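Local coordinates for Na-translocating NADH-quinone reductase subunit C NqrC (Shewanella oneidensis, PDB 4XHF), which is subunit C of a sodium-translocating membrane complex and carries flavin mononucleotide in its soluble FMN-binding domain, at residues S130-P135 / T242-L247. Sequence-based numbering, arbitrary orientation.
Sequences SSVVVP and TFFNQL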
ATOM      1  N   SER A 130     -14.321  -2.783  -6.121  1.00 14.36           N
ATOM      2  CA  SER A 130     -14.461  -1.749  -5.102  1.00 13.94           C
ATOM      3  C   SER A 130     -13.167  -0.957  -4.962  1.00 12.38           C
ATOM      4  O   SER A 130     -13.182   0.269  -4.878  1.00 12.39           O
ATOM      5  CB  SER A 130     -14.853  -2.381  -3.763  1.00 18.11           C
ATOM      6  OG  SER A 130     -15.212  -1.399  -2.807  1.00 23.94           O
ATOM      7  N   SER A 131     -12.045  -1.667  -4.946  1.00 10.97           N
ATOM      8  CA  SER A 131     -10.743  -1.030  -4.853  1.00 10.58           C
ATOM      9  C   SER A 131      -9.645  -2.028  -5.180  1.00  9.23           C
ATOM     10  O   SER A 131      -9.890  -3.231  -5.270  1.00  9.53           O
ATOM     11  CB  SER A 131     -10.520  -0.442  -3.454  1.00 10.18           C
ATOM     12  OG  SER A 131     -10.422  -1.462  -2.475  1.00 10.69           O
ATOM     13  N   VAL A 132      -8.438  -1.512  -5.374  1.00 10.83           N
ATOM     14  CA  VAL A 132      -7.255  -2.347  -5.506  1.00  8.97           C
ATOM     15  C   VAL A 132      -6.279  -1.947  -4.409  1.00  8.95           C
ATOM     16  O   VAL A 132      -5.875  -0.788  -4.317  1.00  9.35           O
ATOM     17  CB  VAL A 132      -6.592  -2.206  -6.893  1.00  9.87           C
ATOM     18  CG1 VAL A 132      -5.414  -3.165  -7.022  1.00  9.30           C
ATOM     19  CG2 VAL A 132      -7.606  -2.469  -7.999  1.00 10.14           C
ATOM     20  N   VAL A 133      -5.932  -2.907  -3.559  1.00  9.79           N
ATOM     21  CA  VAL A 133      -5.011  -2.664  -2.459  1.00  8.78           C
ATOM     22  C   VAL A 133      -3.610  -3.101  -2.868  1.00  8.58           C
ATOM     23  O   VAL A 133      -3.405  -4.245  -3.278  1.00  7.21           O
ATOM     24  CB  VAL A 133      -5.441  -3.411  -1.183  1.00 10.49           C
ATOM     25  CG1 VAL A 133      -4.584  -2.984  -0.001  1.00 12.23           C
ATOM     26  CG2 VAL A 133      -6.918  -3.161  -0.892  1.00 13.02           C
ATOM     27  N   VAL A 134      -2.655  -2.181  -2.757  1.00  9.89           N
ATOM     28  CA  VAL A 134      -1.270  -2.458  -3.122  1.00  8.19           C
ATOM     29  C   VAL A 134      -0.330  -2.165  -1.957  1.00  7.93           C
ATOM     30  O   VAL A 134      -0.577  -1.252  -1.170  1.00  8.03           O
ATOM     31  CB  VAL A 134      -0.827  -1.628  -4.347  1.00  6.68           C
ATOM     32  CG1 VAL A 134      -1.719  -1.922  -5.534  1.00  8.90           C
ATOM     33  CG2 VAL A 134      -0.837  -0.135  -4.032  1.00  8.67           C
ATOM     34  N   PRO A 135       0.755  -2.943  -1.842  1.00  8.01           N
ATOM     35  CA  PRO A 135       1.761  -2.684  -0.811  1.00  9.81           C
ATOM     36  C   PRO A 135       2.671  -1.523  -1.183  1.00  8.79           C
ATOM     37  O   PRO A 135       3.020  -1.360  -2.352  1.00  9.06           O
ATOM     38  CB  PRO A 135       2.547  -3.994  -0.757  1.00 12.22           C
ATOM     39  CG  PRO A 135       2.447  -4.530  -2.141  1.00 12.47           C
ATOM     40  CD  PRO A 135       1.073  -4.154  -2.617  1.00  9.57           C
ATOM     41  N   THR A 242       2.441   0.929 -14.445  1.00 15.63           N
ATOM     42  CA  THR A 242       2.242   0.029 -15.576  1.00 18.32           C
ATOM     43  C   THR A 242       1.054  -0.887 -15.312  1.00 16.31           C
ATOM     44  O   THR A 242       0.189  -1.055 -16.166  1.00 17.53           O
ATOM     45  CB  THR A 242       3.495  -0.828 -15.854  1.00 23.16           C
ATOM     46  OG1 THR A 242       4.560   0.010 -16.313  1.00 26.58           O
ATOM     47  CG2 THR A 242       3.210  -1.897 -16.912  1.00 23.48           C
ATOM     48  N   PHE A 243       1.027  -1.472 -14.120  1.00 15.52           N
ATOM     49  CA  PHE A 243      -0.046  -2.377 -13.725  1.00 14.80           C
ATOM     50  C   PHE A 243      -1.413  -1.706 -13.807  1.00 17.49           C
ATOM     51  O   PHE A 243      -2.372  -2.301 -14.295  1.00 19.54           O
ATOM     52  CB  PHE A 243       0.203  -2.896 -12.309  1.00 12.63           C
ATOM     53  CG  PHE A 243      -0.963  -3.634 -11.719  1.00 14.99           C
ATOM     54  CD1 PHE A 243      -1.450  -4.782 -12.319  1.00 18.67           C
ATOM     55  CD2 PHE A 243      -1.565  -3.185 -10.557  1.00 13.73           C
ATOM     56  CE1 PHE A 243      -2.523  -5.463 -11.773  1.00 15.58           C
ATOM     57  CE2 PHE A 243      -2.635  -3.863 -10.007  1.00 11.55           C
ATOM     58  CZ  PHE A 243      -3.113  -5.004 -10.615  1.00 11.67           C
ATOM     59  N   PHE A 244      -1.501  -0.468 -13.332  1.00 17.14           N
ATOM     60  CA  PHE A 244      -2.761   0.264 -13.375  1.00 18.55           C
ATOM     61  C   PHE A 244      -3.153   0.593 -14.814  1.00 19.55           C
ATOM     62  O   PHE A 244      -4.321   0.476 -15.185  1.00 18.96           O
ATOM     63  CB  PHE A 244      -2.673   1.551 -12.549  1.00 19.59           C
ATOM     64  CG  PHE A 244      -2.680   1.329 -11.059  1.00 19.66           C
ATOM     65  CD1 PHE A 244      -3.198   0.167 -10.504  1.00 21.82           C
ATOM     66  CD2 PHE A 244      -2.171   2.294 -10.211  1.00 21.27           C
ATOM     67  CE1 PHE A 244      -3.202  -0.027  -9.136  1.00 22.50           C
ATOM     68  CE2 PHE A 244      -2.174   2.106  -8.843  1.00 22.12           C
ATOM     69  CZ  PHE A 244      -2.689   0.944  -8.304  1.00 20.72           C
ATOM     70  N   ASN A 245      -2.180   1.003 -15.622  1.00 22.58           N
ATOM     71  CA  ASN A 245      -2.440   1.313 -17.024  1.00 27.29           C
ATOM     72  C   ASN A 245      -2.930   0.096 -17.803  1.00 27.54           C
ATOM     73  O   ASN A 245      -3.667   0.232 -18.780  1.00 27.87           O
ATOM     74  CB  ASN A 245      -1.185   1.877 -17.688  1.00 30.92           C
ATOM     75  CG  ASN A 245      -0.924   3.323 -17.313  1.00 33.26           C
ATOM     76  OD1 ASN A 245      -1.838   4.057 -16.934  1.00 32.32           O
ATOM     77  ND2 ASN A 245       0.330   3.743 -17.428  1.00 37.49           N
ATOM     78  N   GLN A 246      -2.515  -1.090 -17.372  1.00 26.78           N
ATOM     79  CA  GLN A 246      -2.987  -2.328 -17.980  1.00 26.29           C
ATOM     80  C   GLN A 246      -4.448  -2.581 -17.621  1.00 25.89           C
ATOM     81  O   GLN A 246      -5.220  -3.076 -18.443  1.00 30.09           O
ATOM     82  CB  GLN A 246      -2.125  -3.511 -17.534  1.00 27.09           C
ATOM     83  CG  GLN A 246      -0.711  -3.497 -18.088  1.00 31.31           C
ATOM     84  CD  GLN A 246      -0.674  -3.622 -19.596  1.00 38.17           C
ATOM     85  OE1 GLN A 246      -0.354  -2.665 -20.305  1.00 39.76           O
ATOM     86  NE2 GLN A 246      -0.998  -4.808 -20.098  1.00 39.65           N
ATOM     87  N   LEU A 247      -4.823  -2.239 -16.393  1.00 22.56           N
ATOM     88  CA  LEU A 247      -6.191  -2.443 -15.927  1.00 23.77           C
ATOM     89  C   LEU A 247      -7.151  -1.446 -16.568  1.00 29.80           C
ATOM     90  O   LEU A 247      -8.294  -1.787 -16.876  1.00 28.53           O
ATOM     91  CB  LEU A 247      -6.265  -2.323 -14.404  1.00 21.55           C
ATOM     92  CG  LEU A 247      -5.547  -3.392 -13.577  1.00 19.17           C
ATOM     93  CD1 LEU A 247      -5.829  -3.172 -12.102  1.00 17.76           C
ATOM     94  CD2 LEU A 247      -5.955  -4.799 -13.990  1.00 21.49           C
TER
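Val132 and Val134 of strand 130-135 face Phe243 and Phe244 of helix 242-247, the two backbone segments running nearly antiparallel (160° between their directions) with axes 12.1 Å apart at closest approach. This is helix-on-sheet packing within the FMN-binding protein: the strand is an inner member of the antiparallel sheet, hydrogen-bonded to Phe120 and Val122 on one neighbouring strand and to Val149 and Val151 on the other, and the helix is the last in the chain. The nearest CA atoms, of Val132 and Phe244, are still 9.4 Å apart, so the gap is bridged by side chains alone, and no hydrogen bond crosses it. Both valines direct CB toward the helix, whereas Val133 between them turns to the other side of the sheet, against Val45 and Ala48 of helix 29-48, so at this strand the sheet has a helix against each face. The CG1 methyl of Val132, which a chi1 of -176° turns away from the backbone N, reaches the rims of both phenyl rings, near their planes: it lies 4.1 Å from CE2 of Phe243 and 4.4 Å from CE1 of Phe244. The Phe243 ring is backed within the helix by Leu247, whose CG lies over one face, 4.0 Å from the ring plane and nearer the ring's margin than its centre. Phe244 also stacks with Phe155 and touches Val151, which extends the apolar layer beyond the two segments. All four residues meeting here are buried. In Val134 the branch anti to the carbonyl carbon makes the remaining contact, CG1 approaching CZ of Phe244 obliquely at 4.1 Å.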